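Local coordinates for protein GH26A (Muricauda sp. MAR_2010_75, PDB 6Q75) that probably hydrolyses beta-linked polysaccharides such as mannans, as a glycoside hydrolase of family 26 from a marine bacterium, at residues Asp250-Asp255 with Ser300-Thr305; Gly254-Lys259 with Pro284-Ala289. All coordinates share one frame; numbering follows the deposited sequence.

Contact 1: residues Asp250-Asp255 with Ser300-Thr305; sequences DVYHGD and SNWIET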
ATOM      1  N   ASP A 250       6.263   6.213   2.206  1.00 18.67           N
ATOM      2  CA  ASP A 250       7.396   5.343   1.922  1.00 19.00           C
ATOM      3  C   ASP A 250       8.663   6.071   2.332  1.00 19.41           C
ATOM      4  O   ASP A 250       8.883   7.213   1.907  1.00 20.34           O
ATOM      5  CB  ASP A 250       7.455   4.965   0.429  1.00 17.83           C
ATOM      6  CG  ASP A 250       6.264   4.095   0.005  1.00 17.71           C
ATOM      7  OD1 ASP A 250       5.483   3.680   0.881  1.00 19.76           O
ATOM      8  OD2 ASP A 250       6.112   3.814  -1.183  1.00 20.07           O
ATOM      9  N   VAL A 251       9.475   5.418   3.165  1.00 15.79           N
ATOM     10  CA  VAL A 251      10.667   6.022   3.764  1.00 17.96           C
ATOM     11  C   VAL A 251      11.839   5.077   3.528  1.00 17.74           C
ATOM     12  O   VAL A 251      11.903   3.990   4.122  1.00 17.63           O
ATOM     13  CB  VAL A 251      10.501   6.303   5.264  1.00 21.23           C
ATOM     14  CG1 VAL A 251      11.854   6.806   5.842  1.00 21.34           C
ATOM     15  CG2 VAL A 251       9.392   7.336   5.495  1.00 22.37           C
ATOM     16  N   TYR A 252      12.754   5.465   2.646  1.00 15.65           N
ATOM     17  CA  TYR A 252      13.965   4.709   2.424  1.00 17.48           C
ATOM     18  C   TYR A 252      15.141   5.455   3.053  1.00 19.08           C
ATOM     19  O   TYR A 252      15.008   6.593   3.507  1.00 19.70           O
ATOM     20  CB  TYR A 252      14.199   4.482   0.920  1.00 19.84           C
ATOM     21  CG  TYR A 252      13.244   3.441   0.395  1.00 18.96           C
ATOM     22  CD1 TYR A 252      13.578   2.089   0.469  1.00 18.58           C
ATOM     23  CD2 TYR A 252      12.002   3.796  -0.126  1.00 18.16           C
ATOM     24  CE1 TYR A 252      12.707   1.114   0.043  1.00 18.67           C
ATOM     25  CE2 TYR A 252      11.111   2.809  -0.567  1.00 17.79           C
ATOM     26  CZ  TYR A 252      11.481   1.474  -0.475  1.00 19.37           C
ATOM     27  OH  TYR A 252      10.647   0.466  -0.918  1.00 19.88           O
ATOM     28  N   HIS A 253      16.272   4.770   3.104  1.00 18.68           N
ATOM     29  CA  HIS A 253      17.545   5.316   3.596  1.00 20.34           C
ATOM     30  C   HIS A 253      17.467   5.763   5.051  1.00 21.85           C
ATOM     31  O   HIS A 253      18.281   6.583   5.485  1.00 23.87           O
ATOM     32  CB  HIS A 253      18.010   6.491   2.736  1.00 24.14           C
ATOM     33  CG  HIS A 253      17.914   6.239   1.267  1.00 27.58           C
ATOM     34  ND1 HIS A 253      18.643   5.257   0.630  1.00 30.61           N
ATOM     35  CD2 HIS A 253      17.186   6.852   0.307  1.00 29.12           C
ATOM     36  CE1 HIS A 253      18.359   5.270  -0.660  1.00 28.72           C
ATOM     37  NE2 HIS A 253      17.485   6.233  -0.884  1.00 28.92           N
ATOM     38  N   GLY A 254      16.508   5.236   5.816  1.00 17.51           N
ATOM     39  CA  GLY A 254      16.331   5.616   7.210  1.00 17.25           C
ATOM     40  C   GLY A 254      15.911   7.055   7.428  1.00 21.38           C
ATOM     41  O   GLY A 254      16.107   7.598   8.517  1.00 22.41           O
ATOM     42  N   ASP A 255      15.318   7.688   6.413  1.00 21.21           N
ATOM     43  CA  ASP A 255      15.034   9.120   6.443  1.00 24.14           C
ATOM     44  C   ASP A 255      13.735   9.428   7.195  1.00 21.88           C
ATOM     45  O   ASP A 255      12.814  10.049   6.661  1.00 21.41           O
ATOM     46  CB  ASP A 255      14.970   9.649   5.018  1.00 29.69           C
ATOM     47  CG  ASP A 255      14.855  11.165   4.959  1.00 36.25           C
ATOM     48  OD1 ASP A 255      15.375  11.822   5.881  1.00 34.45           O
ATOM     49  OD2 ASP A 255      14.219  11.690   4.004  1.00 40.08           O
ATOM     50  N   SER A 300      10.900  -6.248   0.070  1.00 17.53           N
ATOM     51  CA  SER A 300      11.628  -7.429  -0.406  1.00 17.16           C
ATOM     52  C   SER A 300      13.014  -7.618   0.192  1.00 17.78           C
ATOM     53  O   SER A 300      13.135  -7.766   1.408  1.00 18.50           O
ATOM     54  CB  SER A 300      11.704  -7.394  -1.924  1.00 17.41           C
ATOM     55  OG  SER A 300      10.350  -7.463  -2.422  1.00 17.42           O
ATOM     56  N   ASN A 301      14.066  -7.665  -0.638  1.00 18.15           N
ATOM     57  CA  ASN A 301      15.358  -8.051  -0.062  1.00 18.20           C
ATOM     58  C   ASN A 301      16.053  -6.909   0.653  1.00 17.89           C
ATOM     59  O   ASN A 301      17.188  -7.099   1.112  1.00 19.98           O
ATOM     60  CB  ASN A 301      16.315  -8.643  -1.117  1.00 20.96           C
ATOM     61  CG  ASN A 301      17.420  -9.517  -0.479  1.00 23.33           C
ATOM     62  OD1 ASN A 301      17.150 -10.291   0.438  1.00 23.81           O
ATOM     63  ND2 ASN A 301      18.662  -9.377  -0.957  1.00 24.61           N
ATOM     64  N   TRP A 302      15.419  -5.739   0.793  1.00 17.24           N
ATOM     65  CA  TRP A 302      15.987  -4.732   1.687  1.00 18.60           C
ATOM     66  C   TRP A 302      16.034  -5.247   3.120  1.00 19.33           C
ATOM     67  O   TRP A 302      16.803  -4.723   3.937  1.00 17.48           O
ATOM     68  CB  TRP A 302      15.196  -3.428   1.591  1.00 19.69           C
ATOM     69  CG  TRP A 302      15.634  -2.475   0.499  1.00 18.83           C
ATOM     70  CD1 TRP A 302      16.127  -1.215   0.670  1.00 19.63           C
ATOM     71  CD2 TRP A 302      15.615  -2.702  -0.927  1.00 23.64           C
ATOM     72  NE1 TRP A 302      16.419  -0.641  -0.544  1.00 21.41           N
ATOM     73  CE2 TRP A 302      16.112  -1.532  -1.544  1.00 24.72           C
ATOM     74  CE3 TRP A 302      15.239  -3.779  -1.733  1.00 22.09           C
ATOM     75  CZ2 TRP A 302      16.233  -1.408  -2.931  1.00 24.31           C
ATOM     76  CZ3 TRP A 302      15.355  -3.657  -3.107  1.00 21.57           C
ATOM     77  CH2 TRP A 302      15.852  -2.480  -3.692  1.00 24.08           C
ATOM     78  N   ILE A 303      15.276  -6.302   3.427  1.00 19.03           N
ATOM     79  CA  ILE A 303      15.352  -6.922   4.743  1.00 20.01           C
ATOM     80  C   ILE A 303      16.773  -7.409   5.022  1.00 20.32           C
ATOM     81  O   ILE A 303      17.186  -7.494   6.176  1.00 21.81           O
ATOM     82  CB  ILE A 303      14.310  -8.057   4.870  1.00 22.64           C
ATOM     83  CG1 ILE A 303      14.159  -8.518   6.328  1.00 21.46           C
ATOM     84  CG2 ILE A 303      14.680  -9.242   3.984  1.00 23.60           C
ATOM     85  CD1 ILE A 303      13.658  -7.413   7.304  1.00 19.56           C
ATOM     86  N   GLU A 304      17.542  -7.708   3.975  1.00 20.85           N
ATOM     87  CA  GLU A 304      18.934  -8.135   4.074  1.00 24.11           C
ATOM     88  C   GLU A 304      19.915  -7.056   3.646  1.00 24.35           C
ATOM     89  O   GLU A 304      20.936  -6.851   4.312  1.00 24.34           O
ATOM     90  CB  GLU A 304      19.128  -9.395   3.215  1.00 28.36           C
ATOM     91  CG  GLU A 304      20.547  -9.728   2.775  1.00 30.07           C
ATOM     92  CD  GLU A 304      20.586 -11.025   1.961  1.00 34.89           C
ATOM     93  OE1 GLU A 304      20.283 -12.096   2.542  1.00 37.48           O
ATOM     94  OE2 GLU A 304      20.924 -10.984   0.753  1.00 34.72           O
ATOM     95  N   THR A 305      19.616  -6.315   2.574  1.00 23.42           N
ATOM     96  CA  THR A 305      20.615  -5.387   2.053  1.00 24.72           C
ATOM     97  C   THR A 305      20.631  -4.048   2.780  1.00 22.99           C
ATOM     98  O   THR A 305      21.639  -3.334   2.710  1.00 24.88           O
ATOM     99  CB  THR A 305      20.391  -5.157   0.556  1.00 25.18           C
ATOM    100  OG1 THR A 305      19.129  -4.527   0.373  1.00 21.01           O
ATOM    101  CG2 THR A 305      20.393  -6.479  -0.195  1.00 26.18           C
TER

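Contact 2: residues Gly254-Lys259 with Pro284-Ala289; sequences GDYEQK and PLVLEA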
ATOM      1  N   GLY A 254      16.508   5.236   5.816  1.00 17.51           N
ATOM      2  CA  GLY A 254      16.331   5.616   7.210  1.00 17.25           C
ATOM      3  C   GLY A 254      15.911   7.055   7.428  1.00 21.38           C
ATOM      4  O   GLY A 254      16.107   7.598   8.517  1.00 22.41           O
ATOM      5  N   ASP A 255      15.318   7.688   6.413  1.00 21.21           N
ATOM      6  CA  ASP A 255      15.034   9.120   6.443  1.00 24.14           C
ATOM      7  C   ASP A 255      13.735   9.428   7.195  1.00 21.88           C
ATOM      8  O   ASP A 255      12.814  10.049   6.661  1.00 21.41           O
ATOM      9  CB  ASP A 255      14.970   9.649   5.018  1.00 29.69           C
ATOM     10  CG  ASP A 255      14.855  11.165   4.959  1.00 36.25           C
ATOM     11  OD1 ASP A 255      15.375  11.822   5.881  1.00 34.45           O
ATOM     12  OD2 ASP A 255      14.219  11.690   4.004  1.00 40.08           O
ATOM     13  N   TYR A 256      13.695   9.031   8.476  1.00 17.75           N
ATOM     14  CA  TYR A 256      12.486   9.209   9.290  1.00 17.87           C
ATOM     15  C   TYR A 256      12.469  10.617   9.889  1.00 19.86           C
ATOM     16  O   TYR A 256      12.570  10.817  11.092  1.00 19.85           O
ATOM     17  CB  TYR A 256      12.413   8.134  10.367  1.00 17.96           C
ATOM     18  CG  TYR A 256      12.311   6.740   9.819  1.00 17.79           C
ATOM     19  CD1 TYR A 256      11.092   6.253   9.329  1.00 18.63           C
ATOM     20  CD2 TYR A 256      13.427   5.906   9.756  1.00 18.58           C
ATOM     21  CE1 TYR A 256      10.993   4.972   8.803  1.00 20.47           C
ATOM     22  CE2 TYR A 256      13.339   4.623   9.227  1.00 19.11           C
ATOM     23  CZ  TYR A 256      12.116   4.168   8.741  1.00 18.32           C
ATOM     24  OH  TYR A 256      12.021   2.892   8.241  1.00 18.41           O
ATOM     25  N   GLU A 257      12.319  11.607   9.005  1.00 20.76           N
ATOM     26  CA  GLU A 257      12.314  13.004   9.425  1.00 21.93           C
ATOM     27  C   GLU A 257      11.105  13.293  10.294  1.00 21.87           C
ATOM     28  O   GLU A 257       9.980  12.906   9.954  1.00 21.27           O
ATOM     29  CB  GLU A 257      12.288  13.940   8.220  1.00 28.34           C
ATOM     30  CG  GLU A 257      13.487  13.820   7.335  1.00 33.87           C
ATOM     31  CD  GLU A 257      14.545  14.858   7.674  1.00 40.11           C
ATOM     32  OE1 GLU A 257      14.368  15.618   8.653  1.00 41.44           O
ATOM     33  OE2 GLU A 257      15.561  14.902   6.957  1.00 43.94           O
ATOM     34  N   GLN A 258      11.340  13.993  11.411  1.00 20.76           N
ATOM     35  CA  GLN A 258      10.238  14.351  12.305  1.00 22.20           C
ATOM     36  C   GLN A 258       9.241  15.290  11.624  1.00 24.22           C
ATOM     37  O   GLN A 258       8.027  15.171  11.826  1.00 25.92           O
ATOM     38  CB  GLN A 258      10.790  14.985  13.578  1.00 24.67           C
ATOM     39  CG  GLN A 258       9.799  14.957  14.744  1.00 24.57           C
ATOM     40  CD  GLN A 258       9.602  13.545  15.278  1.00 24.53           C
ATOM     41  OE1 GLN A 258      10.485  12.696  15.159  1.00 24.12           O
ATOM     42  NE2 GLN A 258       8.448  13.294  15.874  1.00 25.90           N
ATOM     43  N   LYS A 259       9.738  16.234  10.821  1.00 26.57           N
ATOM     44  CA  LYS A 259       8.859  17.167  10.123  1.00 28.17           C
ATOM     45  C   LYS A 259       7.936  16.441   9.149  1.00 26.31           C
ATOM     46  O   LYS A 259       6.760  16.793   9.035  1.00 29.03           O
ATOM     47  CB  LYS A 259       9.688  18.211   9.375  1.00 29.40           C
ATOM     48  N   PRO A 284      14.220   1.707  17.434  1.00 28.69           N
ATOM     49  CA  PRO A 284      13.373   2.040  18.598  1.00 27.14           C
ATOM     50  C   PRO A 284      13.324   3.524  18.941  1.00 27.39           C
ATOM     51  O   PRO A 284      12.243   4.020  19.265  1.00 27.84           O
ATOM     52  CB  PRO A 284      14.022   1.214  19.720  1.00 30.09           C
ATOM     53  CG  PRO A 284      14.517  -0.012  18.988  1.00 28.69           C
ATOM     54  CD  PRO A 284      15.036   0.498  17.668  1.00 28.37           C
ATOM     55  N   LEU A 285      14.450   4.254  18.871  1.00 28.29           N
ATOM     56  CA  LEU A 285      14.411   5.686  19.187  1.00 29.85           C
ATOM     57  C   LEU A 285      13.483   6.436  18.241  1.00 29.13           C
ATOM     58  O   LEU A 285      12.768   7.354  18.661  1.00 28.45           O
ATOM     59  CB  LEU A 285      15.805   6.306  19.102  1.00 32.58           C
ATOM     60  CG  LEU A 285      16.757   6.491  20.270  1.00 38.25           C
ATOM     61  CD1 LEU A 285      17.886   7.395  19.796  1.00 38.31           C
ATOM     62  CD2 LEU A 285      16.065   7.078  21.505  1.00 39.69           C
ATOM     63  N   VAL A 286      13.514   6.077  16.955  1.00 25.09           N
ATOM     64  CA  VAL A 286      12.614   6.683  15.978  1.00 24.30           C
ATOM     65  C   VAL A 286      11.169   6.355  16.335  1.00 24.15           C
ATOM     66  O   VAL A 286      10.289   7.228  16.304  1.00 23.70           O
ATOM     67  CB  VAL A 286      12.966   6.203  14.555  1.00 23.19           C
ATOM     68  CG1 VAL A 286      11.900   6.607  13.575  1.00 23.15           C
ATOM     69  CG2 VAL A 286      14.322   6.757  14.094  1.00 25.88           C
ATOM     70  N   LEU A 287      10.899   5.079  16.650  1.00 21.67           N
ATOM     71  CA  LEU A 287       9.539   4.675  17.002  1.00 23.36           C
ATOM     72  C   LEU A 287       9.070   5.335  18.293  1.00 24.51           C
ATOM     73  O   LEU A 287       7.893   5.680  18.413  1.00 25.32           O
ATOM     74  CB  LEU A 287       9.447   3.157  17.130  1.00 22.62           C
ATOM     75  CG  LEU A 287       9.763   2.365  15.869  1.00 25.87           C
ATOM     76  CD1 LEU A 287       9.743   0.884  16.189  1.00 29.42           C
ATOM     77  CD2 LEU A 287       8.775   2.711  14.756  1.00 24.74           C
ATOM     78  N   GLU A 288       9.973   5.559  19.255  1.00 25.56           N
ATOM     79  CA  GLU A 288       9.572   6.255  20.468  1.00 24.56           C
ATOM     80  C   GLU A 288       9.158   7.689  20.154  1.00 26.76           C
ATOM     81  O   GLU A 288       8.201   8.212  20.727  1.00 26.77           O
ATOM     82  CB  GLU A 288      10.726   6.235  21.481  1.00 25.45           C
ATOM     83  CG  GLU A 288      10.448   6.977  22.765  1.00 28.97           C
ATOM     84  N   ALA A 289       9.863   8.332  19.232  1.00 23.69           N
ATOM     85  CA  ALA A 289       9.561   9.703  18.850  1.00 25.63           C
ATOM     86  C   ALA A 289       8.390   9.791  17.889  1.00 26.10           C
ATOM     87  O   ALA A 289       7.782  10.864  17.767  1.00 23.29           O
ATOM     88  CB  ALA A 289      10.767  10.328  18.146  1.00 24.91           C
TER

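Contact 1: residues Asp250-Asp255 with Ser300-Thr305
Tyr252 sets one edge of its ring against a face of the Trp302 indole, an edge-to-face aromatic pair. The phenol ring and the five-membered ring of Trp302 have centroids 5.5 Å apart and planes at 72°, close to a full T. Along the tyrosine, CB first lies over one face of the His253 imidazole, toward its rim. CG stands beside the backbone N and anti to the carbonyl carbon (chi1 -74°), which places the ring beside Trp302. CD1 then lies 4.1 Å from Trp302 NE1 and 4.2 Å from Trp302 CD1. CE1 repeats this, 4.1 Å from Trp302 NE1, so the CD1-CE1 edge of the tyrosine lies over the NE1-CD1 bond at the rim of the indole. At the end, OH hydrogen-bonds Glu277 OE1 and reaches a bound Tris molecule through a weak bond. On the opposite face of the indole, Thr305 OG1 sits 4.0 Å above the ring plane; Trp299 makes a second edge-to-face contact with Trp302. Just before the helix, Asn301 ND2 gives Glu304 OE2 a nearly straight bond of 3.3 Å (167°), arriving from above the carboxylate plane. Replacing Tyr252 by an alanine would probably uncover one face of the Trp302 ring and leave Glu277 OE1 without this hydroxyl donor. No hydrogen bond joins the two segments: their meeting rests on ring packing, while the polar end of the tyrosine is directed to a carboxylate at the mouth of the barrel.

Contact 2: residues Gly254-Lys259 with Pro284-Ala289
In the beta-alpha barrel expected of family 26, this contact joins the end of the loop after strand 246-251 and the start of helix 258-268 to the short helix 284-289, which belongs to the next connection, between strands 273-278 and 293-299. The loop is kinked by two consecutive inverse gamma turns, centred on Asp255 and Tyr256 and closed by weak backbone bonds. It presents Tyr256 to the short helix, and the first residue of helix 258-268, Gln258, follows.

The apolar half of the contact is a single methyl. Val286 CG1 sits 3.6 Å from Tyr256 CB and 3.8 Å from Tyr256 CG, at the root of the phenol ring, and approaches that ring obliquely. Its place follows from chi1 of 169°, which puts CG1 anti to the backbone N. The two side chains cross at about a right angle.

The polar half lies one helical turn further on. Gln258 CG lies anti to the backbone N and the chain then bends at chi2, which brings its amide over to the end of the short helix. There NE2 donates to Ala289 O at 3.2 Å with an angle of 158°; the acceptor lies close to the amide plane, but the donor stands 51° out of the carbonyl plane. Ala289 is the last residue of its helix, so the amide takes up a terminal carbonyl and probably meets the negative end of the helix dipole. Gln258 OE1 passes Ala289 CB at 3.8 Å and accepts from Gln290 NE2, which also bonds Tyr256 O.

Inward from this surface seam, Tyr256 packs on Leu275 and Val278 of strand 273-278 and on Pro282, with its hydroxyl bonded to Gln280 O, while Leu287 of the helix also rests on Pro282.

Contacts 1 and 2 share Gly254 and Asp255, on the chain that leaves strand 246-251. Their centres are 14 Å apart, and they touch where Val251 CG1 packs on Tyr256 CE1 at 3.6 Å. Contact 1 faces the probable active-site cleft: a Tris molecule, probably from the crystallisation liquor, comes within about 3 Å of the Tyr252 side chain (nearest atoms), consistent with a pocket there, and Glu277 ends strand 273-278, where the family fold is expected to place a catalytic carboxylate. The centre of contact 2 lies about 20 Å from the chain centre, that of contact 1 about 15 Å; contact 2 ties the loop end and the start of helix 258-268 to the following connection.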